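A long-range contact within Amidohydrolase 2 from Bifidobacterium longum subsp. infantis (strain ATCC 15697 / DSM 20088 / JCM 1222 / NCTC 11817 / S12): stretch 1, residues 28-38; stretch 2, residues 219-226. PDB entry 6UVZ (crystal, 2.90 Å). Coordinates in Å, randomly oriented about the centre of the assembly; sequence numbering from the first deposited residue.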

# COMPACT_ATOMS: atom_id res chain seq x y z
N GLY A 28 -15.79 -5.17 16.56
CA GLY A 28 -15.09 -4.43 17.59
C GLY A 28 -14.61 -3.06 17.18
O GLY A 28 -14.01 -2.36 17.99
N LEU A 29 -14.87 -2.65 15.93
CA LEU A 29 -14.50 -1.33 15.42
C LEU A 29 -15.77 -0.65 14.90
O LEU A 29 -15.99 -0.58 13.68
N PRO A 30 -16.62 -0.14 15.80
CA PRO A 30 -17.84 0.54 15.33
C PRO A 30 -17.56 1.83 14.59
O PRO A 30 -18.45 2.32 13.88
N SER A 31 -16.36 2.39 14.73
CA SER A 31 -16.02 3.63 14.03
C SER A 31 -15.91 3.44 12.52
O SER A 31 -16.01 4.42 11.78
N LEU A 32 -15.70 2.21 12.06
CA LEU A 32 -15.50 1.93 10.65
C LEU A 32 -16.63 1.13 10.02
O LEU A 32 -16.54 0.78 8.84
N GLN A 33 -17.69 0.82 10.78
CA GLN A 33 -18.80 0.03 10.27
C GLN A 33 -19.78 0.91 9.48
O GLN A 33 -20.97 1.01 9.79
N HIS A 34 -19.25 1.55 8.45
CA HIS A 34 -20.03 2.41 7.57
C HIS A 34 -19.65 2.13 6.13
O HIS A 34 -18.64 1.46 5.85
N ARG A 35 -20.46 2.64 5.21
CA ARG A 35 -20.18 2.50 3.79
C ARG A 35 -19.23 3.60 3.34
O ARG A 35 -19.52 4.79 3.54
N TYR A 36 -18.10 3.22 2.76
CA TYR A 36 -17.11 4.15 2.25
C TYR A 36 -16.99 3.99 0.74
O TYR A 36 -16.79 2.87 0.25
N THR A 37 -17.12 5.09 0.01
CA THR A 37 -17.02 5.09 -1.44
C THR A 37 -15.84 5.94 -1.88
O THR A 37 -15.26 6.70 -1.10
N VAL A 38 -15.48 5.79 -3.16
CA VAL A 38 -14.38 6.58 -3.72
C VAL A 38 -14.75 8.06 -3.75
O VAL A 38 -13.87 8.92 -3.66
N ASN A 219 -3.96 5.63 3.61
CA ASN A 219 -4.55 4.52 4.37
C ASN A 219 -5.99 4.82 4.76
O ASN A 219 -6.48 4.35 5.79
N TRP A 220 -6.68 5.59 3.92
CA TRP A 220 -8.06 5.95 4.18
C TRP A 220 -8.97 4.74 3.93
O TRP A 220 -8.73 3.97 3.00
N PRO A 221 -10.02 4.55 4.74
CA PRO A 221 -10.42 5.37 5.89
C PRO A 221 -9.89 4.86 7.23
O PRO A 221 -10.36 5.32 8.28
N VAL A 222 -8.94 3.93 7.20
CA VAL A 222 -8.37 3.41 8.44
C VAL A 222 -7.60 4.49 9.19
O VAL A 222 -7.46 4.41 10.42
N VAL A 223 -7.13 5.52 8.49
CA VAL A 223 -6.41 6.61 9.15
C VAL A 223 -7.30 7.37 10.12
O VAL A 223 -6.80 8.03 11.04
N GLU A 224 -8.62 7.28 9.96
CA GLU A 224 -9.57 7.94 10.85
C GLU A 224 -9.85 7.14 12.11
O GLU A 224 -10.84 7.42 12.80
N LEU A 225 -9.00 6.16 12.44
CA LEU A 225 -9.17 5.35 13.65
C LEU A 225 -8.31 5.88 14.79
O LEU A 225 -8.83 6.24 15.85
N ASN A 226 -6.99 5.92 14.60
CA ASN A 226 -6.07 6.45 15.59
C ASN A 226 -5.54 7.83 15.21
O ASN A 226 -4.62 8.32 15.86

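The contact between the two stretches is a small, essentially apolar one, burying 412 Å² in total and held by an aromatic–proline cluster at one end and a group of leucines at the other, with no hydrogen bond passing between them.

The cluster centres on Y36, whose side chain points toward the second stretch with chi1 in the m well and chi2 at 92°. P221, which follows a cis peptide bond, lies over one face of the phenol ring: P221 CG sits 3.6 Å from the centroid of the Y36 ring and only 9° off the ring normal, a CH-pi geometry, while P221 CB reaches Y36 CE2 at 3.6 Å. W220 leaves its backbone sideways, but its t rotamer (chi2 88°) carries the indole across to the first stretch. There the edge of Y36 is directed toward the face of W220 in an offset edge-to-face pair, with planes at 89° and 5.5 Å between the centroids of the tyrosine ring and the six-membered indole ring; Y36 CD2 and W220 CZ2 are 3.7 Å apart. The far end of the indole also meets backbone, W220 CH2 lying 3.5 Å from T37 O, whereas the T37 side chain points away and caps the helix that follows.

L32, buried and in the mt rotamer, bridges the two ends. L32 CD2 packs 3.6 Å from P221 O, and L32 CD1 lies 4.4 Å from L225 CD1. L225 (tp) starts out sideways, yet its branched end comes nearer, so that L225 CD2 approaches L29 CD2 at 4.3 Å (L29 is also mt). S31, with chi1 t, adds a further contact, S31 CB lying 4.3 Å from L225 CD1. S31 OG remains 4.2 Å from E224 O, too far for a hydrogen bond, and the E224 side chain sets out toward the first stretch before its carboxylate leads away.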

# COMPACT_ATOMS: atom_id res chain seq x y z
CB LEU A 29 -13.45 -1.43 14.32
CG LEU A 29 -12.10 -2.07 14.68
CD1 LEU A 29 -11.22 -2.18 13.45
CD2 LEU A 29 -11.41 -1.26 15.77
CB PRO A 30 -18.62 0.80 16.63
CG PRO A 30 -17.99 -0.10 17.66
CD PRO A 30 -16.55 -0.21 17.26
CB SER A 31 -14.72 4.20 14.59
OG SER A 31 -14.30 5.33 13.85
CB LEU A 32 -14.17 1.20 10.44
CG LEU A 32 -12.91 1.96 10.87
CD1 LEU A 32 -11.68 1.07 10.76
CD2 LEU A 32 -12.74 3.22 10.03
CB GLN A 33 -19.50 -0.70 11.41
CG GLN A 33 -18.62 -1.72 12.12
CD GLN A 33 -19.34 -2.44 13.24
OE1 GLN A 33 -20.52 -2.17 13.50
NE2 GLN A 33 -18.65 -3.35 13.90
CB HIS A 34 -19.81 3.90 7.90
CG HIS A 34 -20.04 4.25 9.33
ND1 HIS A 34 -21.31 4.38 9.87
CD2 HIS A 34 -19.18 4.49 10.34
CE1 HIS A 34 -21.21 4.69 11.15
NE2 HIS A 34 -19.93 4.77 11.46
CB ARG A 35 -21.48 2.54 2.98
CG ARG A 35 -21.26 2.62 1.48
CD ARG A 35 -22.58 2.63 0.72
NE ARG A 35 -22.39 2.93 -0.69
CZ ARG A 35 -22.11 2.02 -1.62
NH1 ARG A 35 -21.99 0.75 -1.28
NH2 ARG A 35 -21.96 2.39 -2.88
CB TYR A 36 -15.75 3.93 2.92
CG TYR A 36 -15.74 4.20 4.40
CD1 TYR A 36 -15.98 3.19 5.32
CD2 TYR A 36 -15.48 5.48 4.89
CE1 TYR A 36 -15.97 3.43 6.68
CE2 TYR A 36 -15.46 5.73 6.25
CZ TYR A 36 -15.71 4.70 7.14
OH TYR A 36 -15.69 4.95 8.49
CB THR A 37 -18.31 5.61 -2.08
OG1 THR A 37 -18.53 6.98 -1.69
CG2 THR A 37 -19.51 4.77 -1.64
CB VAL A 38 -14.01 6.04 -5.11
CG1 VAL A 38 -15.20 6.12 -6.06
CG2 VAL A 38 -12.81 6.79 -5.67
CB ASN A 219 -3.71 4.18 5.61
CG ASN A 219 -3.94 2.76 6.10
OD1 ASN A 219 -4.42 1.91 5.36
ND2 ASN A 219 -3.59 2.51 7.36
CB TRP A 220 -8.47 7.12 3.29
CG TRP A 220 -9.85 7.65 3.52
CD1 TRP A 220 -10.22 8.62 4.41
CD2 TRP A 220 -11.04 7.25 2.84
NE1 TRP A 220 -11.57 8.84 4.33
CE2 TRP A 220 -12.10 8.01 3.37
CE3 TRP A 220 -11.32 6.32 1.84
CZ2 TRP A 220 -13.42 7.87 2.94
CZ3 TRP A 220 -12.63 6.18 1.41
CH2 TRP A 220 -13.66 6.95 1.96
CB PRO A 221 -11.95 5.27 5.85
CG PRO A 221 -12.18 3.87 5.37
CD PRO A 221 -11.04 3.53 4.43
CB VAL A 222 -7.47 2.20 8.14
CG1 VAL A 222 -7.03 1.52 9.43
CG2 VAL A 222 -8.20 1.21 7.24
CB VAL A 223 -5.81 7.56 8.08
CG1 VAL A 223 -6.91 8.35 7.38
CG2 VAL A 223 -4.77 8.49 8.69
CB GLU A 224 -10.88 8.22 10.11
CG GLU A 224 -10.77 9.26 9.00
CD GLU A 224 -10.52 10.66 9.53
OE1 GLU A 224 -10.78 10.90 10.73
OE2 GLU A 224 -10.08 11.52 8.75
CB LEU A 225 -8.84 3.89 13.35
CG LEU A 225 -9.18 2.87 14.44
CD1 LEU A 225 -10.68 2.82 14.67
CD2 LEU A 225 -8.64 1.50 14.09
CB ASN A 226 -4.90 5.48 15.79
CG ASN A 226 -5.36 4.09 16.17
OD1 ASN A 226 -6.48 3.89 16.63
ND2 ASN A 226 -4.48 3.10 15.97